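Local structure of protein STN1 (3KEY) at residues K108-T113 against L178-A183; Q18-S23 against D88-K93. The protein regulates telomere length and protects chromosome ends, restraining telomerase loading through its interaction with CDC13. One frame throughout, in Å; residues are numbered along the deposited sequence.

Contact 1 of 2, residues K108-T113 against L178-A183; sequences KLQCYT and LEYAAA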
loop_
_atom_site.group_PDB
_atom_site.type_symbol
_atom_site.label_atom_id
_atom_site.label_comp_id
_atom_site.label_asym_id
_atom_site.label_seq_id
_atom_site.Cartn_x
_atom_site.Cartn_y
_atom_site.Cartn_z
ATOM N N LYS A 108 -20.753 -8.508 -6.446
ATOM C CA LYS A 108 -21.677 -9.113 -7.406
ATOM C C LYS A 108 -22.496 -10.251 -6.800
ATOM O O LYS A 108 -23.565 -10.583 -7.301
ATOM C CB LYS A 108 -20.912 -9.622 -8.630
ATOM C CG LYS A 108 -20.403 -8.514 -9.548
ATOM C CD LYS A 108 -19.463 -9.069 -10.595
ATOM C CE LYS A 108 -18.863 -7.965 -11.438
ATOM N NZ LYS A 108 -17.987 -8.543 -12.494
ATOM N N LEU A 109 -21.989 -10.841 -5.723
ATOM C CA LEU A 109 -22.682 -11.924 -5.037
ATOM C C LEU A 109 -23.399 -11.377 -3.810
ATOM O O LEU A 109 -24.028 -12.124 -3.059
ATOM C CB LEU A 109 -21.680 -12.999 -4.602
ATOM C CG LEU A 109 -21.025 -13.808 -5.727
ATOM C CD1 LEU A 109 -19.874 -14.620 -5.167
ATOM C CD2 LEU A 109 -22.065 -14.715 -6.376
ATOM N N GLN A 110 -23.287 -10.068 -3.612
ATOM C CA GLN A 110 -23.890 -9.393 -2.473
ATOM C C GLN A 110 -23.490 -10.063 -1.157
ATOM O O GLN A 110 -24.336 -10.332 -0.292
ATOM C CB GLN A 110 -25.419 -9.354 -2.606
ATOM C CG GLN A 110 -26.045 -8.179 -1.851
ATOM C CD GLN A 110 -27.531 -7.978 -2.148
ATOM O OE1 GLN A 110 -28.021 -8.325 -3.225
ATOM N NE2 GLN A 110 -28.246 -7.389 -1.194
ATOM N N CYS A 111 -22.196 -10.342 -1.021
ATOM C CA CYS A 111 -21.648 -10.941 0.195
ATOM C C CYS A 111 -21.378 -9.810 1.193
ATOM O O CYS A 111 -20.777 -8.791 0.828
ATOM C CB CYS A 111 -20.326 -11.663 -0.103
ATOM S SG CYS A 111 -19.427 -12.243 1.401
ATOM N N TYR A 112 -21.815 -9.987 2.440
ATOM C CA TYR A 112 -21.616 -8.968 3.474
ATOM C C TYR A 112 -20.341 -9.166 4.298
ATOM O O TYR A 112 -19.794 -8.206 4.857
ATOM C CB TYR A 112 -22.805 -8.942 4.441
ATOM C CG TYR A 112 -24.123 -8.675 3.772
ATOM C CD1 TYR A 112 -24.918 -9.726 3.315
ATOM C CD2 TYR A 112 -24.565 -7.370 3.559
ATOM C CE1 TYR A 112 -26.121 -9.485 2.662
ATOM C CE2 TYR A 112 -25.772 -7.115 2.904
ATOM C CZ TYR A 112 -26.541 -8.179 2.460
ATOM O OH TYR A 112 -27.736 -7.946 1.823
ATOM N N THR A 113 -19.881 -10.409 4.380
ATOM C CA THR A 113 -18.689 -10.745 5.157
ATOM C C THR A 113 -17.937 -11.884 4.479
ATOM O O THR A 113 -18.502 -12.952 4.236
ATOM C CB THR A 113 -19.069 -11.200 6.591
ATOM O OG1 THR A 113 -19.868 -10.192 7.216
ATOM C CG2 THR A 113 -17.819 -11.425 7.433
ATOM N N LEU A 178 -18.905 -5.673 4.054
ATOM C CA LEU A 178 -19.445 -4.780 3.037
ATOM C C LEU A 178 -20.922 -4.502 3.313
ATOM O O LEU A 178 -21.689 -5.412 3.634
ATOM C CB LEU A 178 -19.289 -5.405 1.640
ATOM C CG LEU A 178 -17.878 -5.856 1.242
ATOM C CD1 LEU A 178 -17.916 -6.581 -0.119
ATOM C CD2 LEU A 178 -16.950 -4.645 1.193
ATOM N N GLU A 179 -21.305 -3.235 3.218
ATOM C CA GLU A 179 -22.695 -2.846 3.413
ATOM C C GLU A 179 -23.124 -2.242 2.075
ATOM O O GLU A 179 -22.422 -1.399 1.511
ATOM C CB GLU A 179 -22.827 -1.815 4.536
ATOM C CG GLU A 179 -24.237 -1.246 4.666
ATOM C CD GLU A 179 -24.391 -0.276 5.834
ATOM O OE1 GLU A 179 -23.462 0.520 6.083
ATOM O OE2 GLU A 179 -25.453 -0.303 6.489
ATOM N N TYR A 180 -24.272 -2.674 1.574
ATOM C CA TYR A 180 -24.758 -2.207 0.282
ATOM C C TYR A 180 -25.766 -1.061 0.305
ATOM O O TYR A 180 -26.577 -0.941 1.227
ATOM C CB TYR A 180 -25.315 -3.400 -0.498
ATOM C CG TYR A 180 -24.261 -4.459 -0.734
ATOM C CD1 TYR A 180 -24.116 -5.545 0.140
ATOM C CD2 TYR A 180 -23.356 -4.336 -1.783
ATOM C CE1 TYR A 180 -23.082 -6.482 -0.031
ATOM C CE2 TYR A 180 -22.321 -5.260 -1.963
ATOM C CZ TYR A 180 -22.187 -6.327 -1.088
ATOM O OH TYR A 180 -21.156 -7.226 -1.274
ATOM N N ALA A 181 -25.702 -0.222 -0.726
ATOM C CA ALA A 181 -26.592 0.929 -0.847
ATOM C C ALA A 181 -28.005 0.518 -1.251
ATOM O O ALA A 181 -28.231 -0.594 -1.735
ATOM C CB ALA A 181 -26.026 1.923 -1.864
ATOM N N ALA A 182 -28.947 1.432 -1.050
ATOM C CA ALA A 182 -30.353 1.200 -1.370
ATOM C C ALA A 182 -30.617 0.770 -2.819
ATOM O O ALA A 182 -31.297 -0.228 -3.055
ATOM C CB ALA A 182 -31.165 2.461 -1.046
ATOM N N ALA A 183 -30.083 1.523 -3.780
ATOM C CA ALA A 183 -30.272 1.226 -5.204
ATOM C C ALA A 183 -29.981 -0.236 -5.564
ATOM O O ALA A 183 -30.804 -0.896 -6.201
ATOM C CB ALA A 183 -29.398 2.160 -6.051
#
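Tyr180 meets Gln110, Cys111 and Tyr112 with its ring and hydroxyl. This is the second winged helix-turn-helix of the Stn1 C-terminal part, where the last strand, 173-180, passes the turn between helix 90-108 and strand 113-117. The hydroxyl OH of Tyr180 donates to Cys111 O at 2.6 Å, a short bond with the donor tilted 35° from the carbonyl plane. Gln110 CG lies over one face of the Tyr180 ring, 4.1 Å from its centroid, in a CH-pi contact. The edge of that ring turns toward the face of Tyr112, in an offset edge-to-face pair with planes at 78°. Here Tyr180 CD1 approaches Tyr112 CE2 to 3.6 Å. An alanine in place of Tyr180 would probably leave Cys111 O without this donor and open a gap between Gln110 CG and the Tyr112 ring.

Further bonds shape the turn itself. Gln110 follows the helix with positive phi and forms a Schellman motif. Its CG stands anti to the backbone N (chi1 -154°), which sets CG over the face of the Tyr180 ring. Gln110 NE2 then donates to Tyr112 OH at 3.1 Å, tying the two side chains of the turn together. Leu106 and Met107 of the same helix touch Leu178 and Tyr180 respectively. On the strand side, Leu178 N donates to Tyr112 O at 2.8 Å. The methyl CD1 of Leu178 packs against Cys111 O at 3.7 Å.

Contact 2 of 2, residues Q18-S23 against D88-K93; sequences QMKEIS and DLLPLK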
loop_
_atom_site.group_PDB
_atom_site.type_symbol
_atom_site.label_atom_id
_atom_site.label_comp_id
_atom_site.label_asym_id
_atom_site.label_seq_id
_atom_site.Cartn_x
_atom_site.Cartn_y
_atom_site.Cartn_z
ATOM N N GLN A 18 3.891 4.046 -14.682
ATOM C CA GLN A 18 3.705 3.166 -15.829
ATOM C C GLN A 18 4.985 2.408 -16.165
ATOM O O GLN A 18 5.605 2.639 -17.205
ATOM C CB GLN A 18 3.223 3.975 -17.036
ATOM C CG GLN A 18 1.855 4.609 -16.830
ATOM C CD GLN A 18 0.800 3.584 -16.466
ATOM O OE1 GLN A 18 0.551 2.641 -17.219
ATOM N NE2 GLN A 18 0.176 3.758 -15.304
ATOM N N MET A 19 5.359 1.497 -15.269
ATOM C CA MET A 19 6.564 0.686 -15.415
ATOM C C MET A 19 6.526 -0.494 -14.453
ATOM O O MET A 19 5.772 -0.487 -13.482
ATOM C CB MET A 19 7.807 1.541 -15.139
ATOM C CG MET A 19 7.714 2.354 -13.856
ATOM S SD MET A 19 8.995 3.618 -13.719
ATOM C CE MET A 19 8.116 5.046 -14.368
ATOM N N LYS A 20 7.351 -1.503 -14.725
ATOM C CA LYS A 20 7.404 -2.693 -13.882
ATOM C C LYS A 20 8.493 -2.619 -12.816
ATOM O O LYS A 20 8.482 -3.389 -11.856
ATOM C CB LYS A 20 7.628 -3.932 -14.743
ATOM C CG LYS A 20 6.666 -4.056 -15.905
ATOM C CD LYS A 20 7.128 -5.157 -16.845
ATOM C CE LYS A 20 6.394 -5.133 -18.176
ATOM N NZ LYS A 20 6.937 -6.201 -19.071
ATOM N N GLU A 21 9.431 -1.695 -12.987
ATOM C CA GLU A 21 10.523 -1.536 -12.034
ATOM C C GLU A 21 11.025 -0.097 -12.058
ATOM O O GLU A 21 10.799 0.636 -13.023
ATOM C CB GLU A 21 11.699 -2.458 -12.399
ATOM C CG GLU A 21 12.891 -1.715 -13.063
ATOM C CD GLU A 21 13.824 -2.656 -13.830
ATOM O OE1 GLU A 21 14.856 -2.194 -14.369
ATOM O OE2 GLU A 21 13.509 -3.864 -13.899
ATOM N N ILE A 22 11.720 0.294 -10.995
ATOM C CA ILE A 22 12.299 1.625 -10.908
ATOM C C ILE A 22 13.461 1.622 -9.920
ATOM O O ILE A 22 13.416 0.958 -8.881
ATOM C CB ILE A 22 11.255 2.687 -10.483
ATOM C CG1 ILE A 22 11.893 4.079 -10.521
ATOM C CG2 ILE A 22 10.732 2.386 -9.082
ATOM C CD1 ILE A 22 10.898 5.218 -10.360
ATOM N N SER A 23 14.515 2.355 -10.255
ATOM C CA SER A 23 15.672 2.419 -9.381
ATOM C C SER A 23 15.417 3.407 -8.256
ATOM O O SER A 23 14.604 4.324 -8.385
ATOM C CB SER A 23 16.917 2.851 -10.163
ATOM O OG SER A 23 16.788 4.194 -10.601
ATOM N N ASP A 88 11.131 -3.875 -7.664
ATOM C CA ASP A 88 10.173 -4.588 -8.495
ATOM C C ASP A 88 8.805 -4.052 -8.071
ATOM O O ASP A 88 8.448 -4.123 -6.894
ATOM C CB ASP A 88 10.270 -6.090 -8.202
ATOM C CG ASP A 88 9.350 -6.924 -9.071
ATOM O OD1 ASP A 88 8.691 -6.372 -9.978
ATOM O OD2 ASP A 88 9.295 -8.149 -8.846
ATOM N N LEU A 89 8.048 -3.510 -9.018
ATOM C CA LEU A 89 6.739 -2.963 -8.698
ATOM C C LEU A 89 5.594 -3.943 -9.009
ATOM O O LEU A 89 4.431 -3.692 -8.663
ATOM C CB LEU A 89 6.536 -1.653 -9.463
ATOM C CG LEU A 89 7.601 -0.572 -9.251
ATOM C CD1 LEU A 89 7.222 0.677 -10.045
ATOM C CD2 LEU A 89 7.732 -0.244 -7.770
ATOM N N LEU A 90 5.928 -5.066 -9.642
ATOM C CA LEU A 90 4.914 -6.058 -10.006
ATOM C C LEU A 90 4.151 -6.652 -8.824
ATOM O O LEU A 90 2.959 -6.935 -8.933
ATOM C CB LEU A 90 5.542 -7.183 -10.827
ATOM C CG LEU A 90 5.995 -6.789 -12.234
ATOM C CD1 LEU A 90 6.523 -8.023 -12.968
ATOM C CD2 LEU A 90 4.826 -6.179 -12.993
ATOM N N PRO A 91 4.825 -6.871 -7.686
ATOM C CA PRO A 91 4.102 -7.432 -6.539
ATOM C C PRO A 91 2.932 -6.521 -6.148
ATOM O O PRO A 91 1.804 -6.978 -5.898
ATOM C CB PRO A 91 5.168 -7.470 -5.450
ATOM C CG PRO A 91 6.431 -7.747 -6.237
ATOM C CD PRO A 91 6.278 -6.828 -7.431
ATOM N N LEU A 92 3.227 -5.222 -6.102
ATOM C CA LEU A 92 2.254 -4.203 -5.731
ATOM C C LEU A 92 1.079 -4.150 -6.697
ATOM O O LEU A 92 -0.091 -4.151 -6.289
ATOM C CB LEU A 92 2.933 -2.829 -5.679
ATOM C CG LEU A 92 2.042 -1.642 -5.305
ATOM C CD1 LEU A 92 1.365 -1.913 -3.968
ATOM C CD2 LEU A 92 2.880 -0.371 -5.237
ATOM N N LYS A 93 1.394 -4.092 -7.983
ATOM C CA LYS A 93 0.361 -4.032 -8.999
ATOM C C LYS A 93 -0.459 -5.319 -9.077
ATOM O O LYS A 93 -1.662 -5.269 -9.343
ATOM C CB LYS A 93 0.992 -3.688 -10.343
ATOM C CG LYS A 93 1.694 -2.351 -10.287
ATOM C CD LYS A 93 2.294 -1.937 -11.609
ATOM C CE LYS A 93 2.831 -0.526 -11.487
ATOM N NZ LYS A 93 3.216 0.015 -12.803
#
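Leu89 packs on Met19, Lys20, Glu21 and Ile22. Its CB lies 3.5 Å from Lys20 O, the oxygen that also accepts from Leu89 N at 2.9 Å. CG follows, anti to the carbonyl carbon (chi1 -56°), and comes to 4.1 Å from Glu21 CA. At the tip, CD1 touches Ile22 CG2 at 4.0 Å and also packs near Met19 CG and Met19 O. CD2 lies against the same Ile22 methyl. Leu14 and Leu17 also touch Leu89 and add to this apolar cluster.

The site belongs to the first winged helix-turn-helix, at its junction with the second. Glu21 and Asp88 form an antiparallel non-hydrogen-bonded pair in a three-stranded sheet, and the chain then turns into helix 90-108. Asp88 OD1 accepts from Leu90 N in a capping bond, met from above the carboxylate plane. Glu21 turns its own carboxylate to a salt bridge with Lys80.

From the helix, the extended chain of Lys93 brings NZ to Met19 O, a hydrogen bond of 2.7 Å. The same ammonium also donates to Leu17 O, so it joins two carbonyls of the loop after helix 6-16. Lys20 and Leu90, both exposed, lie side by side, with Lys20 CB and CG each 4.0 Å from Leu90 CD2.

In the fold
Helix 90-108 connects the two contacts. Contact 2 holds its beginning to the first winged helix-turn-helix, and contact 1 lies where the chain leaves its end in the second. The contact centres are 33 Å apart. Their nearest atoms are about 17 Å apart, so they do not touch. Each sits on its own three-stranded antiparallel sheet of order 1-3-2. Each joins an edge strand (21-23, or the start of 113-117) to the central strand (86-88 or 173-180) or to the chain beside it. The centre of contact 2 is about 13 Å from the centre of the chain, that of contact 1 about 24 Å.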